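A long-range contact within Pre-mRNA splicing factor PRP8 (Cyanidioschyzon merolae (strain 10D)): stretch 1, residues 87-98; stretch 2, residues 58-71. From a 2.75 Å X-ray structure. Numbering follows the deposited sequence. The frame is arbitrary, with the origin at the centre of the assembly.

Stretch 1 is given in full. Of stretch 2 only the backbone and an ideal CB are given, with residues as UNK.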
ATOM      1  N   THR A  87      -2.702 -10.909   9.916  1.00 55.89           N
ATOM      2  CA  THR A  87      -2.721 -12.343   9.676  1.00 58.22           C
ATOM      3  C   THR A  87      -4.140 -12.871   9.547  1.00 59.17           C
ATOM      4  O   THR A  87      -4.339 -13.967   9.007  1.00 60.90           O
ATOM      5  CB  THR A  87      -1.956 -13.062  10.794  1.00 59.87           C
ATOM      6  OG1 THR A  87      -1.756 -14.441  10.447  1.00 61.80           O
ATOM      7  CG2 THR A  87      -2.707 -12.985  12.129  1.00 62.96           C
ATOM      8  N   ALA A  88      -5.134 -12.086   9.986  1.00 76.09           N
ATOM      9  CA  ALA A  88      -6.522 -12.534   9.967  1.00 77.29           C
ATOM     10  C   ALA A  88      -7.013 -12.796   8.557  1.00 78.50           C
ATOM     11  O   ALA A  88      -7.916 -13.619   8.370  1.00 79.62           O
ATOM     12  CB  ALA A  88      -7.420 -11.504  10.639  1.00 77.13           C
ATOM     13  N   SER A  89      -6.410 -12.152   7.562  1.00 59.75           N
ATOM     14  CA  SER A  89      -6.783 -12.350   6.172  1.00 61.49           C
ATOM     15  C   SER A  89      -5.879 -13.342   5.468  1.00 62.74           C
ATOM     16  O   SER A  89      -5.970 -13.476   4.244  1.00 64.11           O
ATOM     17  CB  SER A  89      -6.740 -11.022   5.425  1.00 60.83           C
ATOM     18  OG  SER A  89      -7.438 -10.035   6.146  1.00 59.45           O
ATOM     19  N   MET A  90      -5.036 -14.065   6.214  1.00 76.61           N
ATOM     20  CA  MET A  90      -4.196 -15.082   5.593  1.00 77.99           C
ATOM     21  C   MET A  90      -5.022 -16.298   5.204  1.00 78.97           C
ATOM     22  O   MET A  90      -4.934 -16.785   4.071  1.00 80.46           O
ATOM     23  CB  MET A  90      -3.080 -15.488   6.543  1.00 77.42           C
ATOM     24  CG  MET A  90      -2.234 -16.619   5.988  1.00 79.12           C
ATOM     25  SD  MET A  90      -0.573 -16.720   6.694  1.00 78.73           S
ATOM     26  CE  MET A  90       0.002 -15.139   6.131  1.00 77.48           C
ATOM     27  N   ASP A  91      -5.864 -16.773   6.124  1.00 70.68           N
ATOM     28  CA  ASP A  91      -6.789 -17.853   5.787  1.00 71.17           C
ATOM     29  C   ASP A  91      -7.800 -17.454   4.722  1.00 71.95           C
ATOM     30  O   ASP A  91      -7.964 -18.214   3.751  1.00 72.99           O
ATOM     31  CB  ASP A  91      -7.524 -18.338   7.038  1.00 72.21           C
ATOM     32  CG  ASP A  91      -6.751 -19.384   7.813  1.00 75.73           C
ATOM     33  OD1 ASP A  91      -5.728 -19.897   7.281  1.00 76.15           O
ATOM     34  OD2 ASP A  91      -7.256 -19.769   8.903  1.00 78.86           O
ATOM     35  N   PRO A  92      -8.529 -16.325   4.840  1.00 50.98           N
ATOM     36  CA  PRO A  92      -9.492 -15.964   3.779  1.00 51.85           C
ATOM     37  C   PRO A  92      -8.870 -15.850   2.401  1.00 53.57           C
ATOM     38  O   PRO A  92      -9.410 -16.395   1.428  1.00 55.07           O
ATOM     39  CB  PRO A  92     -10.058 -14.628   4.274  1.00 51.06           C
ATOM     40  CG  PRO A  92      -9.984 -14.728   5.764  1.00 49.75           C
ATOM     41  CD  PRO A  92      -8.689 -15.458   6.025  1.00 49.68           C
ATOM     42  N   LEU A  93      -7.737 -15.154   2.293  1.00 48.27           N
ATOM     43  CA  LEU A  93      -7.046 -15.060   1.012  1.00 50.35           C
ATOM     44  C   LEU A  93      -6.758 -16.439   0.423  1.00 51.69           C
ATOM     45  O   LEU A  93      -7.126 -16.731  -0.722  1.00 53.83           O
ATOM     46  CB  LEU A  93      -5.756 -14.279   1.180  1.00 50.14           C
ATOM     47  CG  LEU A  93      -5.020 -14.064  -0.129  1.00 52.68           C
ATOM     48  CD1 LEU A  93      -5.943 -13.421  -1.142  1.00 54.21           C
ATOM     49  CD2 LEU A  93      -3.818 -13.197   0.134  1.00 51.91           C
ATOM     50  N   LYS A  94      -6.100 -17.305   1.188  1.00 68.98           N
ATOM     51  CA  LYS A  94      -5.861 -18.652   0.683  1.00 69.95           C
ATOM     52  C   LYS A  94      -7.158 -19.288   0.181  1.00 70.54           C
ATOM     53  O   LYS A  94      -7.185 -19.856  -0.919  1.00 71.76           O
ATOM     54  CB  LYS A  94      -5.165 -19.496   1.750  1.00 68.52           C
ATOM     55  CG  LYS A  94      -3.716 -19.051   1.957  1.00 68.11           C
ATOM     56  CD  LYS A  94      -3.116 -19.668   3.205  1.00 67.69           C
ATOM     57  CE  LYS A  94      -1.646 -19.332   3.333  1.00 66.66           C
ATOM     58  NZ  LYS A  94      -0.762 -20.273   2.555  1.00 70.05           N
ATOM     59  N   THR A  95      -8.267 -19.136   0.932  1.00 59.40           N
ATOM     60  CA  THR A  95      -9.520 -19.764   0.504  1.00 61.02           C
ATOM     61  C   THR A  95      -9.970 -19.233  -0.849  1.00 62.41           C
ATOM     62  O   THR A  95     -10.406 -20.000  -1.710  1.00 64.22           O
ATOM     63  CB  THR A  95     -10.645 -19.525   1.510  1.00 60.79           C
ATOM     64  OG1 THR A  95     -10.275 -20.039   2.791  1.00 62.21           O
ATOM     65  CG2 THR A  95     -11.906 -20.249   1.044  1.00 64.10           C
ATOM     66  N   LEU A  96      -9.854 -17.922  -1.067  1.00 52.48           N
ATOM     67  CA  LEU A  96     -10.311 -17.378  -2.337  1.00 55.22           C
ATOM     68  C   LEU A  96      -9.358 -17.697  -3.483  1.00 57.24           C
ATOM     69  O   LEU A  96      -9.748 -17.550  -4.646  1.00 58.18           O
ATOM     70  CB  LEU A  96     -10.511 -15.868  -2.232  1.00 54.97           C
ATOM     71  CG  LEU A  96     -11.510 -15.380  -1.175  1.00 51.99           C
ATOM     72  CD1 LEU A  96     -11.836 -13.904  -1.299  1.00 51.80           C
ATOM     73  CD2 LEU A  96     -12.768 -16.211  -1.204  1.00 52.08           C
ATOM     74  N   LEU A  97      -8.118 -18.113  -3.193  1.00 57.08           N
ATOM     75  CA  LEU A  97      -7.153 -18.413  -4.246  1.00 57.92           C
ATOM     76  C   LEU A  97      -7.103 -19.895  -4.575  1.00 58.08           C
ATOM     77  O   LEU A  97      -6.557 -20.268  -5.621  1.00 60.04           O
ATOM     78  CB  LEU A  97      -5.747 -17.926  -3.857  1.00 57.14           C
ATOM     79  CG  LEU A  97      -5.584 -16.431  -3.584  1.00 56.88           C
ATOM     80  CD1 LEU A  97      -4.147 -16.017  -3.592  1.00 56.36           C
ATOM     81  CD2 LEU A  97      -6.335 -15.667  -4.642  1.00 57.15           C
ATOM     82  N   ALA A  98      -7.662 -20.731  -3.705  1.00 59.57           N
ATOM     83  CA  ALA A  98      -7.740 -22.155  -3.963  1.00 64.51           C
ATOM     84  C   ALA A  98      -8.423 -22.412  -5.299  1.00 67.66           C
ATOM     85  O   ALA A  98      -9.404 -21.749  -5.649  1.00 66.85           O
ATOM     86  CB  ALA A  98      -8.507 -22.834  -2.831  1.00 66.19           C
ATOM     87  N   UNK A  58     -13.907  -7.016   7.016  1.00 62.58           N
ATOM     88  CA  UNK A  58     -12.680  -6.440   6.473  1.00 60.06           C
ATOM     89  C   UNK A  58     -11.740  -7.511   5.930  1.00 61.34           C
ATOM     90  O   UNK A  58     -11.146  -7.344   4.857  1.00 58.38           O
ATOM     91  CB  UNK A  58     -11.965  -5.618   7.547  1.00 60.06           C
ATOM     92  N   UNK A  59     -11.549  -8.597   6.686  1.00 47.25           N
ATOM     93  CA  UNK A  59     -10.640  -9.637   6.231  1.00 47.13           C
ATOM     94  C   UNK A  59     -11.088 -10.204   4.890  1.00 45.76           C
ATOM     95  O   UNK A  59     -10.260 -10.400   3.978  1.00 42.92           O
ATOM     96  CB  UNK A  59     -10.544 -10.754   7.273  1.00 47.13           C
ATOM     97  N   UNK A  60     -12.400 -10.412   4.721  1.00 48.76           N
ATOM     98  CA  UNK A  60     -12.881 -11.016   3.489  1.00 47.18           C
ATOM     99  C   UNK A  60     -12.874 -10.026   2.333  1.00 43.32           C
ATOM    100  O   UNK A  60     -12.547 -10.405   1.202  1.00 42.19           O
ATOM    101  CB  UNK A  60     -14.292 -11.572   3.692  1.00 47.18           C
ATOM    102  N   UNK A  61     -13.230  -8.757   2.583  1.00 61.48           N
ATOM    103  CA  UNK A  61     -13.113  -7.757   1.519  1.00 58.35           C
ATOM    104  C   UNK A  61     -11.662  -7.565   1.089  1.00 56.47           C
ATOM    105  O   UNK A  61     -11.381  -7.388  -0.102  1.00 55.12           O
ATOM    106  CB  UNK A  61     -13.700  -6.421   1.980  1.00 58.35           C
ATOM    107  N   UNK A  62     -10.718  -7.620   2.027  1.00 61.23           N
ATOM    108  CA  UNK A  62      -9.326  -7.510   1.623  1.00 58.88           C
ATOM    109  C   UNK A  62      -8.899  -8.705   0.769  1.00 59.44           C
ATOM    110  O   UNK A  62      -8.226  -8.537  -0.262  1.00 57.80           O
ATOM    111  CB  UNK A  62      -8.427  -7.393   2.856  1.00 58.88           C
ATOM    112  N   UNK A  63      -9.275  -9.920   1.189  1.00 41.83           N
ATOM    113  CA  UNK A  63      -8.958 -11.114   0.404  1.00 42.72           C
ATOM    114  C   UNK A  63      -9.547 -11.023  -1.001  1.00 43.16           C
ATOM    115  O   UNK A  63      -8.881 -11.336  -2.000  1.00 43.39           O
ATOM    116  CB  UNK A  63      -9.478 -12.368   1.110  1.00 42.72           C
ATOM    117  N   UNK A  64     -10.816 -10.609  -1.096  1.00 58.11           N
ATOM    118  CA  UNK A  64     -11.455 -10.496  -2.399  1.00 58.77           C
ATOM    119  C   UNK A  64     -10.784  -9.415  -3.253  1.00 56.97           C
ATOM    120  O   UNK A  64     -10.622  -9.586  -4.472  1.00 58.46           O
ATOM    121  CB  UNK A  64     -12.944 -10.189  -2.231  1.00 58.77           C
ATOM    122  N   UNK A  65     -10.337  -8.325  -2.625  1.00 47.43           N
ATOM    123  CA  UNK A  65      -9.657  -7.265  -3.369  1.00 45.63           C
ATOM    124  C   UNK A  65      -8.333  -7.751  -3.944  1.00 46.15           C
ATOM    125  O   UNK A  65      -8.049  -7.532  -5.129  1.00 47.61           O
ATOM    126  CB  UNK A  65      -9.420  -6.051  -2.468  1.00 45.63           C
ATOM    127  N   UNK A  66      -7.524  -8.429  -3.120  1.00 39.68           N
ATOM    128  CA  UNK A  66      -6.274  -9.005  -3.614  1.00 40.17           C
ATOM    129  C   UNK A  66      -6.547  -9.959  -4.770  1.00 43.79           C
ATOM    130  O   UNK A  66      -5.857  -9.921  -5.797  1.00 45.07           O
ATOM    131  CB  UNK A  66      -5.534  -9.733  -2.490  1.00 40.17           C
ATOM    132  N   UNK A  67      -7.568 -10.811  -4.643  1.00 54.03           N
ATOM    133  CA  UNK A  67      -7.890 -11.684  -5.768  1.00 57.23           C
ATOM    134  C   UNK A  67      -8.215 -10.871  -7.020  1.00 58.37           C
ATOM    135  O   UNK A  67      -7.801 -11.233  -8.125  1.00 58.85           O
ATOM    136  CB  UNK A  67      -9.066 -12.596  -5.413  1.00 57.23           C
ATOM    137  N   UNK A  68      -8.943  -9.762  -6.872  1.00 51.96           N
ATOM    138  CA  UNK A  68      -9.301  -8.967  -8.052  1.00 52.65           C
ATOM    139  C   UNK A  68      -8.068  -8.321  -8.686  1.00 52.14           C
ATOM    140  O   UNK A  68      -7.920  -8.313  -9.920  1.00 53.12           O
ATOM    141  CB  UNK A  68     -10.318  -7.888  -7.675  1.00 52.65           C
ATOM    142  N   UNK A  69      -7.178  -7.772  -7.855  1.00 67.36           N
ATOM    143  CA  UNK A  69      -5.961  -7.169  -8.391  1.00 66.81           C
ATOM    144  C   UNK A  69      -5.086  -8.215  -9.069  1.00 68.07           C
ATOM    145  O   UNK A  69      -4.448  -7.922 -10.090  1.00 68.51           O
ATOM    146  CB  UNK A  69      -5.178  -6.468  -7.279  1.00 66.81           C
ATOM    147  N   UNK A  70      -5.064  -9.447  -8.542  1.00 53.73           N
ATOM    148  CA  UNK A  70      -4.360 -10.522  -9.228  1.00 54.45           C
ATOM    149  C   UNK A  70      -4.972 -10.757 -10.598  1.00 56.25           C
ATOM    150  O   UNK A  70      -4.265 -10.805 -11.614  1.00 57.29           O
ATOM    151  CB  UNK A  70      -4.393 -11.808  -8.400  1.00 54.45           C
ATOM    152  N   UNK A  71      -6.299 -10.874 -10.643  1.00 57.59           N
ATOM    153  CA  UNK A  71      -6.986 -11.158 -11.899  1.00 58.91           C
ATOM    154  C   UNK A  71      -6.732 -10.090 -12.947  1.00 59.11           C
ATOM    155  O   UNK A  71      -6.818 -10.371 -14.144  1.00 63.04           O
ATOM    156  CB  UNK A  71      -8.491 -11.293 -11.657  1.00 58.91           C
TER

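Stretch 2 is helical throughout, with i to i-4 backbone hydrogen bonds such as that from N of residue 62 to O of residue 58 (2.9 Å), so the backbone excludes little except proline, which has no N-H for the helix bond. Its axis approaches that of helix 90-97 to 8.4 Å at a crossing angle of -42°.

Position 58 points sideways, with nothing of stretch 1 within 5.5 Å of its ideal CB; almost any helix-compatible residue would do, and it is Ala58.

At position 59 CB points toward stretch 1, 3.4 Å from Ser89 OG and 4.0 Å from Ala88 O. The start is tight, so a slim, unbranched chain suits: alanine, or a long residue that can run out past the proline. Lys59 takes the second course. Its chi1 is p and the rest of the chain is extended, bringing CD to 3.7 Å from Ala88 O and CE to 3.8 Å from Pro92 CG; these are packing contacts of the aliphatic part.

Position 60 points sideways, its ideal CB 5.3 Å from Pro92 CB. A large flat or long apolar side chain could reach back over Pro92. In Trp60 the indole does reach back: Pro92 CB lies 3.4 Å from the centroid of the six-membered ring, 6° off its normal, a CH-pi contact over the face. Thr95 CB and Leu96 CD2 lie at the ring edge, Leu96 CD2 being 3.6 Å from Trp60 CZ3.

Position 61 points away, with nothing of stretch 1 within 5.5 Å of its ideal CB, so stretch 1 sets no preference; it is Lys61. Position 62 is sideways, its ideal CB 4.3 Å from Ser89 OG; a small or medium residue fits, and Cys62 is covalently bonded to a group elsewhere in the structure.

At position 63 the backbones come closest, its CA 4.4 Å from Leu93 CA, and its ideal CB is 3.5 Å from Leu93 N and 3.7 Å from Leu96 CD1. Only glycine, alanine or perhaps serine seems comfortable. Ala63 packs its CB 3.9 Å from Pro92 CB.

Position 64 is sideways, its CB close to Leu96 CD1; a chain turning outward suits. Glu64 leads away at its end, and with Ala63, Trp60 and position 67 it forms the hole that receives Leu96. Position 65 points away, and is His65.

Position 66 points toward Leu93 CD1, 3.9 Å from its ideal CB, favouring a compact aliphatic residue. Val66 CG1 meets Leu93 CD1 at 3.8 Å.

Position 67 also points toward stretch 1, but with more room: its ideal CB is 4.2 Å from Leu97 CD2, so leucine, isoleucine or methionine would fit. Leu67 places CD1 3.6 Å from Leu97 CD2 and CD2 3.6 Å from Leu96 O.

Positions 68 and 69 are out of reach of stretch 1, which sets no preference; they are Thr68 and Met69. Position 70 points toward stretch 1 across a gap that a long apolar chain can span; Leu70 CD1 comes to 4.0 Å from Leu97 CD2. Position 71, unconstrained here, is Arg71.

Stretch 2, residues 58-71: AKWKCAEHVLTMLR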
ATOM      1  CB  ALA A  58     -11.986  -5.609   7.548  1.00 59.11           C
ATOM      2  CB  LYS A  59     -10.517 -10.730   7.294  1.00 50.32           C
ATOM      3  CG  LYS A  59     -11.648 -11.730   7.382  1.00 53.32           C
ATOM      4  CD  LYS A  59     -11.470 -12.550   8.645  1.00 53.27           C
ATOM      5  CE  LYS A  59     -12.270 -13.824   8.598  1.00 53.83           C
ATOM      6  NZ  LYS A  59     -12.068 -14.625   9.846  1.00 55.24           N
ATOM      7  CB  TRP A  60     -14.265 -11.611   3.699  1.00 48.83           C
ATOM      8  CG  TRP A  60     -14.192 -12.938   4.377  1.00 51.60           C
ATOM      9  CD1 TRP A  60     -14.524 -13.229   5.671  1.00 54.00           C
ATOM     10  CD2 TRP A  60     -13.682 -14.144   3.818  1.00 51.42           C
ATOM     11  NE1 TRP A  60     -14.290 -14.557   5.939  1.00 54.29           N
ATOM     12  CE2 TRP A  60     -13.766 -15.139   4.816  1.00 52.53           C
ATOM     13  CE3 TRP A  60     -13.166 -14.484   2.562  1.00 49.60           C
ATOM     14  CZ2 TRP A  60     -13.363 -16.452   4.594  1.00 51.64           C
ATOM     15  CZ3 TRP A  60     -12.776 -15.779   2.341  1.00 48.82           C
ATOM     16  CH2 TRP A  60     -12.872 -16.754   3.353  1.00 51.03           C
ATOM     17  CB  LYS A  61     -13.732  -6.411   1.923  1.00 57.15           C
ATOM     18  CG  LYS A  61     -15.262  -6.357   1.795  1.00 57.88           C
ATOM     19  CD  LYS A  61     -15.747  -4.978   1.335  1.00 55.81           C
ATOM     20  CE  LYS A  61     -15.946  -4.874  -0.185  1.00 55.07           C
ATOM     21  NZ  LYS A  61     -17.013  -5.803  -0.662  1.00 55.94           N
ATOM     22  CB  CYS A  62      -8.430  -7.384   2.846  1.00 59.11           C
ATOM     23  SG  CYS A  62      -6.699  -7.164   2.331  1.00 54.62           S
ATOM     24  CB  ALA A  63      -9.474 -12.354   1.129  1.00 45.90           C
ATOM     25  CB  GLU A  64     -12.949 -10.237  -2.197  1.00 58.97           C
ATOM     26  CG  GLU A  64     -13.787 -10.529  -3.419  1.00 59.81           C
ATOM     27  CD  GLU A  64     -13.804  -9.403  -4.435  1.00 58.87           C
ATOM     28  OE1 GLU A  64     -13.465  -8.239  -4.070  1.00 56.97           O
ATOM     29  OE2 GLU A  64     -14.190  -9.686  -5.604  1.00 60.18           O
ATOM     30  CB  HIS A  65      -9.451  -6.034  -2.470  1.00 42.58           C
ATOM     31  CG  HIS A  65      -8.558  -4.983  -3.065  1.00 40.57           C
ATOM     32  ND1 HIS A  65      -7.386  -4.567  -2.457  1.00 38.28           N
ATOM     33  CD2 HIS A  65      -8.642  -4.294  -4.230  1.00 40.97           C
ATOM     34  CE1 HIS A  65      -6.803  -3.649  -3.209  1.00 37.43           C
ATOM     35  NE2 HIS A  65      -7.538  -3.474  -4.297  1.00 39.14           N
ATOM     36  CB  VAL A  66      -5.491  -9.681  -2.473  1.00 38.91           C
ATOM     37  CG1 VAL A  66      -4.389 -10.560  -3.018  1.00 39.62           C
ATOM     38  CG2 VAL A  66      -4.869  -8.622  -1.574  1.00 35.90           C
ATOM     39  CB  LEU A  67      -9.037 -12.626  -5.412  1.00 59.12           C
ATOM     40  CG  LEU A  67      -9.530 -13.518  -6.564  1.00 60.02           C
ATOM     41  CD1 LEU A  67      -8.409 -14.329  -7.198  1.00 59.10           C
ATOM     42  CD2 LEU A  67     -10.659 -14.454  -6.130  1.00 60.18           C
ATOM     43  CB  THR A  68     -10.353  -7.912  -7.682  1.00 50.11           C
ATOM     44  OG1 THR A  68     -11.489  -8.580  -7.139  1.00 50.06           O
ATOM     45  CG2 THR A  68     -10.804  -7.160  -8.920  1.00 50.52           C
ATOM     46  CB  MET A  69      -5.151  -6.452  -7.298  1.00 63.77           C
ATOM     47  CG  MET A  69      -5.817  -5.282  -6.576  1.00 60.29           C
ATOM     48  SD  MET A  69      -6.659  -4.088  -7.644  1.00 60.83           S
ATOM     49  CE  MET A  69      -5.392  -3.657  -8.825  1.00 62.30           C
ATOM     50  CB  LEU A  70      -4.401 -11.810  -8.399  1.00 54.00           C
ATOM     51  CG  LEU A  70      -3.536 -11.833  -7.135  1.00 51.68           C
ATOM     52  CD1 LEU A  70      -3.814 -13.077  -6.309  1.00 51.14           C
ATOM     53  CD2 LEU A  70      -2.077 -11.686  -7.464  1.00 51.12           C
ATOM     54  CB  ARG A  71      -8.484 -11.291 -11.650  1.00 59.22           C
ATOM     55  CG  ARG A  71      -8.929 -12.563 -10.971  1.00 59.08           C
ATOM     56  CD  ARG A  71     -10.416 -12.705 -11.147  1.00 60.26           C
ATOM     57  NE  ARG A  71     -10.897 -14.066 -10.933  1.00 62.56           N
ATOM     58  CZ  ARG A  71     -11.706 -14.417  -9.936  1.00 61.51           C
ATOM     59  NH1 ARG A  71     -12.101 -13.488  -9.057  1.00 58.97           N
ATOM     60  NH2 ARG A  71     -12.105 -15.695  -9.822  1.00 64.25           N
TER
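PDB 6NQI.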